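PDB 1UZB: 1-pyrroline-5-carboxylate dehydrogenase from Thermus thermophilus, which probably catalyses the NAD(P)+-dependent oxidation of 1-pyrroline-5-carboxylate, by way of its open-chain form glutamate semialdehyde, to glutamate in proline breakdown. Local coordinates for residues A[107-112]-A[136-141]; A[185-190]-A[217-222]; A[341-346]-A[385-390]; A[426-431]-A[435-440]. All coordinates share one frame; numbering follows the deposited sequence.

Contact 1: residues A[107-112]-A[136-141]; sequences ALMRRR and AEAIDF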
loop_
_atom_site.group_PDB
_atom_site.type_symbol
_atom_site.label_atom_id
_atom_site.label_comp_id
_atom_site.label_asym_id
_atom_site.label_seq_id
_atom_site.Cartn_x
_atom_site.Cartn_y
_atom_site.Cartn_z
ATOM N N ALA A 107 14.089 1.069 -27.965
ATOM C CA ALA A 107 15.185 0.135 -28.206
ATOM C C ALA A 107 15.820 0.415 -29.562
ATOM O O ALA A 107 17.040 0.358 -29.709
ATOM C CB ALA A 107 14.680 -1.303 -28.148
ATOM N N LEU A 108 14.985 0.717 -30.550
ATOM C CA LEU A 108 15.476 1.023 -31.887
ATOM C C LEU A 108 16.243 2.343 -31.889
ATOM O O LEU A 108 17.268 2.470 -32.564
ATOM C CB LEU A 108 14.308 1.081 -32.877
ATOM C CG LEU A 108 13.598 -0.256 -33.118
ATOM C CD1 LEU A 108 12.376 -0.033 -33.997
ATOM C CD2 LEU A 108 14.559 -1.248 -33.770
ATOM N N MET A 109 15.758 3.327 -31.133
ATOM C CA MET A 109 16.443 4.611 -31.069
ATOM C C MET A 109 17.787 4.442 -30.362
ATOM O O MET A 109 18.791 5.025 -30.776
ATOM C CB MET A 109 15.591 5.642 -30.325
ATOM C CG MET A 109 16.231 7.029 -30.276
ATOM S SD MET A 109 15.170 8.321 -29.585
ATOM C CE MET A 109 14.062 8.614 -30.961
ATOM N N ARG A 110 17.809 3.637 -29.303
ATOM C CA ARG A 110 19.040 3.407 -28.560
ATOM C C ARG A 110 20.120 2.790 -29.452
ATOM O O ARG A 110 21.299 3.125 -29.332
ATOM C CB ARG A 110 18.765 2.504 -27.350
ATOM C CG ARG A 110 19.943 2.368 -26.397
ATOM C CD ARG A 110 19.607 1.523 -25.170
ATOM N NE ARG A 110 18.600 2.140 -24.307
ATOM C CZ ARG A 110 17.321 1.776 -24.256
ATOM N NH1 ARG A 110 16.484 2.400 -23.435
ATOM N NH2 ARG A 110 16.876 0.788 -25.020
ATOM N N ARG A 111 19.721 1.900 -30.355
ATOM C CA ARG A 111 20.690 1.270 -31.248
ATOM C C ARG A 111 21.183 2.206 -32.353
ATOM O O ARG A 111 22.164 1.902 -33.028
ATOM C CB ARG A 111 20.098 -0.006 -31.853
ATOM C CG ARG A 111 19.948 -1.120 -30.831
ATOM C CD ARG A 111 19.041 -2.237 -31.301
ATOM N NE ARG A 111 18.858 -3.225 -30.243
ATOM C CZ ARG A 111 17.714 -3.853 -29.991
ATOM N NH1 ARG A 111 16.637 -3.600 -30.723
ATOM N NH2 ARG A 111 17.646 -4.722 -28.992
ATOM N N ARG A 112 20.510 3.341 -32.535
ATOM C CA ARG A 112 20.906 4.319 -33.552
ATOM C C ARG A 112 21.388 5.615 -32.903
ATOM O O ARG A 112 21.442 6.667 -33.547
ATOM C CB ARG A 112 19.732 4.627 -34.489
ATOM C CG ARG A 112 19.327 3.462 -35.378
ATOM C CD ARG A 112 18.212 3.847 -36.342
ATOM N NE ARG A 112 18.615 4.905 -37.267
ATOM C CZ ARG A 112 17.861 5.348 -38.270
ATOM N NH1 ARG A 112 18.303 6.315 -39.063
ATOM N NH2 ARG A 112 16.663 4.822 -38.481
ATOM N N ALA A 136 19.714 11.131 -25.583
ATOM C CA ALA A 136 19.455 10.413 -24.339
ATOM C C ALA A 136 18.105 10.836 -23.759
ATOM O O ALA A 136 17.350 10.005 -23.255
ATOM C CB ALA A 136 20.569 10.685 -23.338
ATOM N N GLU A 137 17.801 12.130 -23.836
ATOM C CA GLU A 137 16.536 12.652 -23.329
ATOM C C GLU A 137 15.364 12.100 -24.147
ATOM O O GLU A 137 14.309 11.806 -23.594
ATOM C CB GLU A 137 16.531 14.182 -23.380
ATOM C CG GLU A 137 15.297 14.818 -22.754
ATOM C CD GLU A 137 15.293 16.330 -22.869
ATOM O OE1 GLU A 137 16.350 16.948 -22.640
ATOM O OE2 GLU A 137 14.227 16.902 -23.175
ATOM N N ALA A 138 15.546 11.974 -25.460
ATOM C CA ALA A 138 14.498 11.438 -26.330
ATOM C C ALA A 138 14.169 10.002 -25.913
ATOM O O ALA A 138 13.004 9.628 -25.801
ATOM C CB ALA A 138 14.959 11.467 -27.787
ATOM N N ILE A 139 15.210 9.201 -25.698
ATOM C CA ILE A 139 15.029 7.822 -25.272
ATOM C C ILE A 139 14.300 7.838 -23.927
ATOM O O ILE A 139 13.361 7.067 -23.712
ATOM C CB ILE A 139 16.396 7.113 -25.144
ATOM C CG1 ILE A 139 17.036 6.978 -26.530
ATOM C CG2 ILE A 139 16.221 5.747 -24.509
ATOM C CD1 ILE A 139 18.510 6.627 -26.496
ATOM N N ASP A 140 14.715 8.737 -23.034
ATOM C CA ASP A 140 14.076 8.849 -21.722
ATOM C C ASP A 140 12.580 9.133 -21.836
ATOM O O ASP A 140 11.781 8.536 -21.116
ATOM C CB ASP A 140 14.718 9.957 -20.874
ATOM C CG ASP A 140 16.079 9.571 -20.320
ATOM O OD1 ASP A 140 16.458 8.383 -20.401
ATOM O OD2 ASP A 140 16.769 10.468 -19.784
ATOM N N PHE A 141 12.194 10.052 -22.720
ATOM C CA PHE A 141 10.775 10.368 -22.881
ATOM C C PHE A 141 9.981 9.124 -23.273
ATOM O O PHE A 141 8.907 8.867 -22.728
ATOM C CB PHE A 141 10.566 11.447 -23.950
ATOM C CG PHE A 141 10.765 12.853 -23.457
ATOM C CD1 PHE A 141 11.540 13.745 -24.190
ATOM C CD2 PHE A 141 10.153 13.302 -22.289
ATOM C CE1 PHE A 141 11.705 15.066 -23.773
ATOM C CE2 PHE A 141 10.310 14.622 -21.864
ATOM C CZ PHE A 141 11.088 15.504 -22.607
#
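M109 and R110 meet A138 and I139 where two neighbouring helices of the aldehyde dehydrogenase fold, 95-111 and 128-149, pack antiparallel. The short axes of 107-111 and 136-141 run at 168° and come within 9.7 Å of each other. The apolar part is built round the sulfur of M109. Its CG stands anti to the backbone N (chi1 -178°), and with chi2 also extended the chain carries SD toward helix 128-149; the bend at chi3 turns only CE. SD rests 3.6 Å from A138 CB, and the flank of the chain lies against I139, with M109 SD 3.8 Å from I139 CG1. I139 fills the space between the two residues of helix 95-111: its CG1 branch meets M109, its CD1 tip comes to 3.9 Å from R110 CA, and its CG2 methyl takes the other partner, the R110 guanidinium. With an alanine in place of I139, a gap would probably open between the helices, leaving the M109 chain without its flanking support and the R110 guanidinium without the methyl it leans on. M109 also touches T191 of helix 188-199 and I222 of helix 213-226, so its side chain sits where four helices meet. The charged part borders this core. R110 pairs through NH1 with E143, one turn beyond I139 on the same helix, and through NE with E9, two salt bridges that hold its end in place. The carbon chain of R110 bends at chi3 (-66°), and the side chain runs nearly perpendicular to I139, with R110 NH1 3.5 Å from I139 CG2.

Contact 2: residues A[185-190]-A[217-222]; sequences FPVAIF and AKVFEI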
loop_
_atom_site.group_PDB
_atom_site.type_symbol
_atom_site.label_atom_id
_atom_site.label_comp_id
_atom_site.label_asym_id
_atom_site.label_seq_id
_atom_site.Cartn_x
_atom_site.Cartn_y
_atom_site.Cartn_z
ATOM N N PHE A 185 16.068 21.263 -29.629
ATOM C CA PHE A 185 16.093 19.893 -29.113
ATOM C C PHE A 185 15.195 19.127 -30.073
ATOM O O PHE A 185 14.143 18.618 -29.693
ATOM C CB PHE A 185 15.558 19.812 -27.683
ATOM C CG PHE A 185 16.505 20.364 -26.661
ATOM C CD1 PHE A 185 16.460 21.708 -26.305
ATOM C CD2 PHE A 185 17.476 19.548 -26.085
ATOM C CE1 PHE A 185 17.373 22.234 -25.389
ATOM C CE2 PHE A 185 18.392 20.063 -25.171
ATOM C CZ PHE A 185 18.340 21.411 -24.823
ATOM N N PRO A 186 15.624 19.034 -31.345
ATOM C CA PRO A 186 14.911 18.364 -32.433
ATOM C C PRO A 186 14.767 16.855 -32.385
ATOM O O PRO A 186 14.110 16.268 -33.245
ATOM C CB PRO A 186 15.650 18.853 -33.667
ATOM C CG PRO A 186 17.044 18.907 -33.196
ATOM C CD PRO A 186 16.945 19.501 -31.806
ATOM N N VAL A 187 15.408 16.217 -31.415
ATOM C CA VAL A 187 15.230 14.784 -31.255
ATOM C C VAL A 187 14.449 14.611 -29.952
ATOM O O VAL A 187 13.363 14.049 -29.948
ATOM C CB VAL A 187 16.564 14.009 -31.171
ATOM C CG1 VAL A 187 16.280 12.525 -30.942
ATOM C CG2 VAL A 187 17.347 14.184 -32.461
ATOM N N ALA A 188 14.982 15.150 -28.859
ATOM C CA ALA A 188 14.338 15.037 -27.552
ATOM C C ALA A 188 12.913 15.587 -27.442
ATOM O O ALA A 188 11.980 14.837 -27.165
ATOM C CB ALA A 188 15.213 15.689 -26.489
ATOM N N ILE A 189 12.744 16.893 -27.632
ATOM C CA ILE A 189 11.418 17.493 -27.506
ATOM C C ILE A 189 10.479 17.058 -28.631
ATOM O O ILE A 189 9.288 16.849 -28.411
ATOM C CB ILE A 189 11.533 19.025 -27.411
ATOM C CG1 ILE A 189 12.273 19.381 -26.116
ATOM C CG2 ILE A 189 10.152 19.673 -27.417
ATOM C CD1 ILE A 189 12.498 20.860 -25.911
ATOM N N PHE A 190 11.024 16.908 -29.832
ATOM C CA PHE A 190 10.257 16.441 -30.980
ATOM C C PHE A 190 9.638 15.090 -30.593
ATOM O O PHE A 190 8.437 14.871 -30.734
ATOM C CB PHE A 190 11.210 16.275 -32.170
ATOM C CG PHE A 190 10.556 15.786 -33.431
ATOM C CD1 PHE A 190 9.792 16.642 -34.215
ATOM C CD2 PHE A 190 10.747 14.477 -33.860
ATOM C CE1 PHE A 190 9.231 16.201 -35.417
ATOM C CE2 PHE A 190 10.192 14.025 -35.058
ATOM C CZ PHE A 190 9.433 14.890 -35.839
ATOM N N ALA A 217 13.128 13.479 -39.638
ATOM C CA ALA A 217 12.833 12.395 -40.563
ATOM C C ALA A 217 13.439 11.093 -40.041
ATOM O O ALA A 217 12.819 10.037 -40.130
ATOM C CB ALA A 217 13.383 12.715 -41.946
ATOM N N LYS A 218 14.649 11.169 -39.490
ATOM C CA LYS A 218 15.299 9.976 -38.960
ATOM C C LYS A 218 14.532 9.422 -37.766
ATOM O O LYS A 218 14.495 8.209 -37.557
ATOM C CB LYS A 218 16.755 10.270 -38.585
ATOM C CG LYS A 218 17.632 10.550 -39.794
ATOM C CD LYS A 218 19.104 10.619 -39.422
ATOM C CE LYS A 218 19.971 10.808 -40.656
ATOM N NZ LYS A 218 21.415 10.680 -40.333
ATOM N N VAL A 219 13.916 10.300 -36.978
ATOM C CA VAL A 219 13.122 9.829 -35.852
ATOM C C VAL A 219 11.914 9.083 -36.428
ATOM O O VAL A 219 11.507 8.050 -35.898
ATOM C CB VAL A 219 12.664 11.005 -34.952
ATOM C CG1 VAL A 219 11.622 10.526 -33.947
ATOM C CG2 VAL A 219 13.873 11.587 -34.218
ATOM N N PHE A 220 11.349 9.584 -37.525
ATOM C CA PHE A 220 10.213 8.896 -38.124
ATOM C C PHE A 220 10.593 7.558 -38.741
ATOM O O PHE A 220 9.760 6.655 -38.824
ATOM C CB PHE A 220 9.479 9.783 -39.132
ATOM C CG PHE A 220 8.300 10.484 -38.532
ATOM C CD1 PHE A 220 8.480 11.584 -37.700
ATOM C CD2 PHE A 220 7.014 9.977 -38.701
ATOM C CE1 PHE A 220 7.405 12.164 -37.038
ATOM C CE2 PHE A 220 5.928 10.550 -38.043
ATOM C CZ PHE A 220 6.124 11.646 -37.208
ATOM N N GLU A 221 11.846 7.414 -39.162
ATOM C CA GLU A 221 12.288 6.132 -39.697
ATOM C C GLU A 221 12.164 5.132 -38.549
ATOM O O GLU A 221 11.782 3.982 -38.749
ATOM C CB GLU A 221 13.747 6.190 -40.153
ATOM C CG GLU A 221 13.981 6.900 -41.472
ATOM C CD GLU A 221 15.432 6.824 -41.902
ATOM O OE1 GLU A 221 16.300 7.279 -41.132
ATOM O OE2 GLU A 221 15.705 6.308 -43.005
ATOM N N ILE A 222 12.493 5.582 -37.340
ATOM C CA ILE A 222 12.400 4.729 -36.163
ATOM C C ILE A 222 10.938 4.385 -35.866
ATOM O O ILE A 222 10.611 3.228 -35.592
ATOM C CB ILE A 222 13.051 5.409 -34.938
ATOM C CG1 ILE A 222 14.567 5.500 -35.154
ATOM C CG2 ILE A 222 12.745 4.620 -33.672
ATOM C CD1 ILE A 222 15.293 6.352 -34.127
#
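F190 and V187 pack on V219 and F220 in the Rossmann-like part of the fold, where helix 188-199 links the parallel neighbouring strands 165-180 and 203-207 and helix 213-226 follows. In the first shell, V219 lies at the edge of the F190 ring, near its plane, with V219 CB 3.9 Å from F190 CE2. The two side chains lie alongside, pointing opposite ways. V187 adds a looser methyl contact, V187 CG1 to V219 CG2 at 4.2 Å. The F190 ring gets there because its CG is anti to the backbone N (chi1 180°), which sends the ring out from the helix start. Further out, A181, P208 and F235 also touch F190, while F220 meets V233, F235 and, edge to face, F223. The start of helix 188-199 is held by D134, whose OD1 accepts A188 N, and by the T191 hydroxyl, bonded to V187 O. V187 itself also packs on A138 and L120. F220 has chi1 at -96°, away from the usual staggered values, and its ring presents an edge to F190 CZ, which lies 3.6 Å from F220 CE1.

Contact 3: residues A[341-346]-A[385-390]; sequences RVLKRA and LVLGGK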
loop_
_atom_site.group_PDB
_atom_site.type_symbol
_atom_site.label_atom_id
_atom_site.label_comp_id
_atom_site.label_asym_id
_atom_site.label_seq_id
_atom_site.Cartn_x
_atom_site.Cartn_y
_atom_site.Cartn_z
ATOM N N ARG A 341 35.756 35.395 -12.011
ATOM C CA ARG A 341 35.879 33.969 -12.304
ATOM C C ARG A 341 35.110 33.571 -13.562
ATOM O O ARG A 341 35.581 32.756 -14.355
ATOM C CB ARG A 341 35.395 33.145 -11.109
ATOM C CG ARG A 341 36.354 33.169 -9.921
ATOM C CD ARG A 341 35.752 32.486 -8.706
ATOM N NE ARG A 341 36.719 32.314 -7.621
ATOM C CZ ARG A 341 37.205 33.300 -6.877
ATOM N NH1 ARG A 341 38.079 33.032 -5.918
ATOM N NH2 ARG A 341 36.816 34.551 -7.079
ATOM N N VAL A 342 33.928 34.150 -13.747
ATOM C CA VAL A 342 33.123 33.849 -14.929
ATOM C C VAL A 342 33.843 34.324 -16.193
ATOM O O VAL A 342 33.895 33.604 -17.191
ATOM C CB VAL A 342 31.726 34.517 -14.842
ATOM C CG1 VAL A 342 31.023 34.451 -16.195
ATOM C CG2 VAL A 342 30.884 33.813 -13.785
ATOM N N LEU A 343 34.411 35.526 -16.145
ATOM C CA LEU A 343 35.125 36.067 -17.295
ATOM C C LEU A 343 36.344 35.223 -17.649
ATOM O O LEU A 343 36.585 34.937 -18.820
ATOM C CB LEU A 343 35.553 37.512 -17.026
ATOM C CG LEU A 343 34.412 38.529 -16.934
ATOM C CD1 LEU A 343 34.966 39.900 -16.575
ATOM C CD2 LEU A 343 33.663 38.581 -18.263
ATOM N N LYS A 344 37.105 34.821 -16.635
ATOM C CA LYS A 344 38.296 34.008 -16.861
ATOM C C LYS A 344 37.942 32.676 -17.517
ATOM O O LYS A 344 38.645 32.208 -18.413
ATOM C CB LYS A 344 39.023 33.744 -15.539
ATOM C CG LYS A 344 39.519 34.989 -14.808
ATOM C CD LYS A 344 40.409 35.868 -15.676
ATOM C CE LYS A 344 39.598 36.908 -16.436
ATOM N NZ LYS A 344 38.831 37.793 -15.513
ATOM N N ARG A 345 36.849 32.068 -17.068
ATOM C CA ARG A 345 36.407 30.792 -17.617
ATOM C C ARG A 345 35.831 30.949 -19.020
ATOM O O ARG A 345 36.158 30.187 -19.924
ATOM C CB ARG A 345 35.349 30.158 -16.708
ATOM C CG ARG A 345 35.893 29.523 -15.440
ATOM C CD ARG A 345 34.760 29.008 -14.560
ATOM N NE ARG A 345 35.252 28.318 -13.369
ATOM C CZ ARG A 345 35.788 27.102 -13.375
ATOM N NH1 ARG A 345 35.905 26.426 -14.510
ATOM N NH2 ARG A 345 36.215 26.559 -12.242
ATOM N N ALA A 346 34.974 31.947 -19.199
ATOM C CA ALA A 346 34.338 32.179 -20.487
ATOM C C ALA A 346 35.306 32.538 -21.607
ATOM O O ALA A 346 35.087 32.164 -22.757
ATOM C CB ALA A 346 33.273 33.265 -20.354
ATOM N N LEU A 385 29.719 46.221 -22.065
ATOM C CA LEU A 385 30.263 45.026 -22.696
ATOM C C LEU A 385 31.639 44.753 -22.101
ATOM O O LEU A 385 32.521 45.612 -22.152
ATOM C CB LEU A 385 30.389 45.237 -24.209
ATOM C CG LEU A 385 30.935 44.056 -25.016
ATOM C CD1 LEU A 385 29.964 42.886 -24.936
ATOM C CD2 LEU A 385 31.142 44.483 -26.464
ATOM N N VAL A 386 31.828 43.565 -21.533
ATOM C CA VAL A 386 33.115 43.221 -20.936
ATOM C C VAL A 386 33.755 41.964 -21.524
ATOM O O VAL A 386 34.862 41.594 -21.138
ATOM C CB VAL A 386 33.006 43.058 -19.402
ATOM C CG1 VAL A 386 32.723 44.411 -18.754
ATOM C CG2 VAL A 386 31.916 42.061 -19.054
ATOM N N LEU A 387 33.059 41.308 -22.449
ATOM C CA LEU A 387 33.595 40.115 -23.103
ATOM C C LEU A 387 32.837 39.793 -24.384
ATOM O O LEU A 387 31.609 39.873 -24.426
ATOM C CB LEU A 387 33.542 38.896 -22.172
ATOM C CG LEU A 387 34.200 37.642 -22.767
ATOM C CD1 LEU A 387 35.700 37.868 -22.901
ATOM C CD2 LEU A 387 33.928 36.436 -21.888
ATOM N N GLY A 388 33.580 39.436 -25.427
ATOM C CA GLY A 388 32.976 39.075 -26.701
ATOM C C GLY A 388 32.199 40.185 -27.378
ATOM O O GLY A 388 32.693 41.304 -27.521
ATOM N N GLY A 389 30.984 39.866 -27.815
ATOM C CA GLY A 389 30.147 40.856 -28.464
ATOM C C GLY A 389 30.342 40.968 -29.962
ATOM O O GLY A 389 30.036 42.006 -30.552
ATOM N N LYS A 390 30.847 39.912 -30.592
ATOM C CA LYS A 390 31.056 39.953 -32.030
ATOM C C LYS A 390 31.053 38.592 -32.709
ATOM O O LYS A 390 31.216 37.548 -32.070
ATOM C CB LYS A 390 32.370 40.672 -32.355
ATOM C CG LYS A 390 33.618 39.958 -31.867
ATOM C CD LYS A 390 34.869 40.744 -32.239
ATOM C CE LYS A 390 36.134 40.012 -31.822
ATOM N NZ LYS A 390 37.359 40.782 -32.175
#
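L343 and A346 meet V386 and L387 through aliphatic carbon alone: no ring, amide or guanidinium takes part, leaving no flat face or edge to cover, and methyl and methylene carbons do all the touching. One branch of L343, CD2, makes both of its contacts. It lies 3.9 Å from L387 CB and 4.0 Å from V386 CG2, bridging two consecutive residues of the strand. L343 and L387 run antiparallel, side by side, whereas L343 and V386 are nearly perpendicular. One turn further along the helix, A346 CB receives the tip of L387, its CD2 methyl at 3.6 Å. L387 reaches that far because CG is anti to its backbone N (chi1 -175°), and the small alanine leaves room for the branch to come close to the helix backbone. Successive residues of a regular strand point to opposite sides, yet here V386 and L387 both point toward the helix. A classic beta bulge explains it: both residues face V403 of the next strand, with backbone hydrogen bonds from each, and the irregularity puts two side chains on one surface. The interface is only partly buried, and L343, V386 and L387 keep some exposure. After the bulge the chain leaves the strand through G388 and G389, where G389 N is bonded to T402 OG1. Strand 384-387 is an edge strand of its sheet within this chain, antiparallel to 402-405; helix 332-346 crosses it at 52°, measured on the short segments, and is flanked by helix 303-315, which R341 and R345 touch.

Contact 4: residues A[426-431]-A[435-440]; sequences IRVKDF and LEVAND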
loop_
_atom_site.group_PDB
_atom_site.type_symbol
_atom_site.label_atom_id
_atom_site.label_comp_id
_atom_site.label_asym_id
_atom_site.label_seq_id
_atom_site.Cartn_x
_atom_site.Cartn_y
_atom_site.Cartn_z
ATOM N N ILE A 426 23.759 41.466 -13.498
ATOM C CA ILE A 426 23.063 42.487 -12.726
ATOM C C ILE A 426 23.588 42.489 -11.294
ATOM O O ILE A 426 23.644 41.448 -10.646
ATOM C CB ILE A 426 21.545 42.192 -12.730
ATOM C CG1 ILE A 426 21.053 42.055 -14.175
ATOM C CG2 ILE A 426 20.791 43.291 -11.999
ATOM C CD1 ILE A 426 19.664 41.450 -14.311
ATOM N N ARG A 427 23.978 43.663 -10.811
ATOM C CA ARG A 427 24.506 43.807 -9.461
ATOM C C ARG A 427 23.421 44.322 -8.521
ATOM O O ARG A 427 22.808 45.357 -8.784
ATOM C CB ARG A 427 25.694 44.776 -9.482
ATOM C CG ARG A 427 26.338 45.033 -8.129
ATOM C CD ARG A 427 27.688 45.718 -8.293
ATOM N NE ARG A 427 27.568 47.045 -8.892
ATOM C CZ ARG A 427 27.253 48.148 -8.218
ATOM N NH1 ARG A 427 27.165 49.311 -8.851
ATOM N NH2 ARG A 427 27.041 48.095 -6.910
ATOM N N VAL A 428 23.182 43.593 -7.434
ATOM C CA VAL A 428 22.162 43.972 -6.460
ATOM C C VAL A 428 22.774 44.055 -5.064
ATOM O O VAL A 428 23.857 43.525 -4.823
ATOM C CB VAL A 428 20.983 42.964 -6.463
ATOM C CG1 VAL A 428 20.371 42.892 -7.855
ATOM C CG2 VAL A 428 21.458 41.585 -6.032
ATOM N N LYS A 429 22.076 44.718 -4.143
ATOM C CA LYS A 429 22.589 44.901 -2.789
ATOM C C LYS A 429 22.584 43.664 -1.903
ATOM O O LYS A 429 23.576 43.375 -1.231
ATOM C CB LYS A 429 21.827 46.024 -2.078
ATOM C CG LYS A 429 22.313 46.271 -0.654
ATOM C CD LYS A 429 21.575 47.414 0.032
ATOM C CE LYS A 429 20.116 47.077 0.312
ATOM N NZ LYS A 429 19.301 46.961 -0.929
ATOM N N ASP A 430 21.470 42.942 -1.889
ATOM C CA ASP A 430 21.359 41.754 -1.055
ATOM C C ASP A 430 20.504 40.673 -1.693
ATOM O O ASP A 430 20.041 40.822 -2.824
ATOM C CB ASP A 430 20.782 42.122 0.317
ATOM C CG ASP A 430 19.522 42.958 0.219
ATOM O OD1 ASP A 430 18.727 42.745 -0.721
ATOM O OD2 ASP A 430 19.316 43.826 1.095
ATOM N N PHE A 431 20.288 39.592 -0.952
ATOM C CA PHE A 431 19.507 38.470 -1.450
ATOM C C PHE A 431 18.049 38.823 -1.731
ATOM O O PHE A 431 17.474 38.352 -2.709
ATOM C CB PHE A 431 19.575 37.301 -0.469
ATOM C CG PHE A 431 19.204 35.985 -1.083
ATOM C CD1 PHE A 431 20.073 35.349 -1.962
ATOM C CD2 PHE A 431 17.975 35.396 -0.808
ATOM C CE1 PHE A 431 19.722 34.142 -2.560
ATOM C CE2 PHE A 431 17.614 34.190 -1.400
ATOM C CZ PHE A 431 18.490 33.563 -2.279
ATOM N N LEU A 435 16.175 38.312 -5.342
ATOM C CA LEU A 435 14.931 37.613 -5.641
ATOM C C LEU A 435 13.950 38.530 -6.363
ATOM O O LEU A 435 13.243 38.098 -7.275
ATOM C CB LEU A 435 14.293 37.078 -4.353
ATOM C CG LEU A 435 14.983 35.865 -3.722
ATOM C CD1 LEU A 435 14.373 35.590 -2.355
ATOM C CD2 LEU A 435 14.836 34.653 -4.634
ATOM N N GLU A 436 13.906 39.796 -5.957
ATOM C CA GLU A 436 13.015 40.757 -6.596
ATOM C C GLU A 436 13.363 40.891 -8.076
ATOM O O GLU A 436 12.483 40.835 -8.938
ATOM C CB GLU A 436 13.124 42.122 -5.909
ATOM C CG GLU A 436 12.471 42.176 -4.537
ATOM C CD GLU A 436 12.721 43.489 -3.819
ATOM O OE1 GLU A 436 12.122 43.697 -2.742
ATOM O OE2 GLU A 436 13.518 44.309 -4.326
ATOM N N VAL A 437 14.650 41.060 -8.363
ATOM C CA VAL A 437 15.111 41.192 -9.741
ATOM C C VAL A 437 14.877 39.889 -10.506
ATOM O O VAL A 437 14.464 39.905 -11.664
ATOM C CB VAL A 437 16.612 41.567 -9.786
ATOM C CG1 VAL A 437 17.145 41.476 -11.208
ATOM C CG2 VAL A 437 16.803 42.978 -9.251
ATOM N N ALA A 438 15.122 38.762 -9.847
ATOM C CA ALA A 438 14.933 37.466 -10.483
ATOM C C ALA A 438 13.487 37.284 -10.940
ATOM O O ALA A 438 13.234 36.821 -12.053
ATOM C CB ALA A 438 15.322 36.352 -9.521
ATOM N N ASN A 439 12.542 37.664 -10.084
ATOM C CA ASN A 439 11.126 37.519 -10.400
ATOM C C ASN A 439 10.560 38.563 -11.346
ATOM O O ASN A 439 9.525 38.333 -11.974
ATOM C CB ASN A 439 10.288 37.529 -9.117
ATOM C CG ASN A 439 10.438 36.259 -8.316
ATOM O OD1 ASN A 439 10.472 35.164 -8.877
ATOM N ND2 ASN A 439 10.515 36.392 -7.000
ATOM N N ASP A 440 11.234 39.703 -11.460
ATOM C CA ASP A 440 10.730 40.776 -12.299
ATOM C C ASP A 440 10.999 40.676 -13.796
ATOM O O ASP A 440 11.757 41.466 -14.361
ATOM C CB ASP A 440 11.212 42.131 -11.765
ATOM C CG ASP A 440 10.527 43.306 -12.449
ATOM O OD1 ASP A 440 9.378 43.143 -12.914
ATOM O OD2 ASP A 440 11.130 44.397 -12.507
#
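F431, V428 and I426 pack on L435 and V437 where strand 422-428 turns into helix 431-439, the first half of a beta-alpha-beta connection that leads to parallel strand 446-450 in the same sheet. The tight side is largely buried, V437 keeping some exposure. L435 lays its CD1 branch obliquely against the F431 ring, 3.7 Å from F431 CE2. Its backbone N donates to F431 O at 2.9 Å, the first-turn bond of the helix. F431 is also stacked on H456, and both it and L435 touch I296 of strand 293-297. V437 turns one methyl to each of two strand residues: V437 CG1 meets I426 CD1 tip to tip at 4.0 Å, and V437 CG2 lies 3.8 Å from V428 CG1. V437 CG1 stands anti to its backbone N (chi1 171°) and CG2 anti to the carbonyl carbon, so the methyls diverge toward different residues. Cutting L435 back to an alanine is likely to leave F431 CE2 without its methyl partner and open a gap toward I296. The outer side is looser and polar. K429 and E436 are exposed, and the salt bridge from K429 NZ to D430 OD2 is long at 3.7 Å. D430 works as the N-cap: its OD1 accepts E433 N, while E433 OE2 takes K429 N, so one first-turn amide and one amide of the preceding loop each find a carboxylate. Chemically, I426 and V428 on V437 join strand to helix, F431 and L435 pack within its first turn, and the D430 carboxylate, at the positive end of the helix dipole, would be expected to stabilise the helix start.

Overall arrangement
From the N terminus the contacts close in series, none nesting in or crossing another. Contact 1 closes a mainly helical excursion of 23 residues between 107-112 and 136-141. Contact 2 follows, closing 26 residues that include strand 203-207. These two touch, R112 forming a salt bridge with E221, so they form one continuous cluster of helices, contact 2 reaching strand 233-235 through F190 and F220. Contact 3 spans the longest loop, 38 residues with helix 366-379, and contact 4 the shortest, only three. Both reach the seven-stranded sheet, their centres about 21 Å apart, contact 3 at an edge strand within this chain. Contacts 1 and 4 lie on opposite sides of the chain's centre.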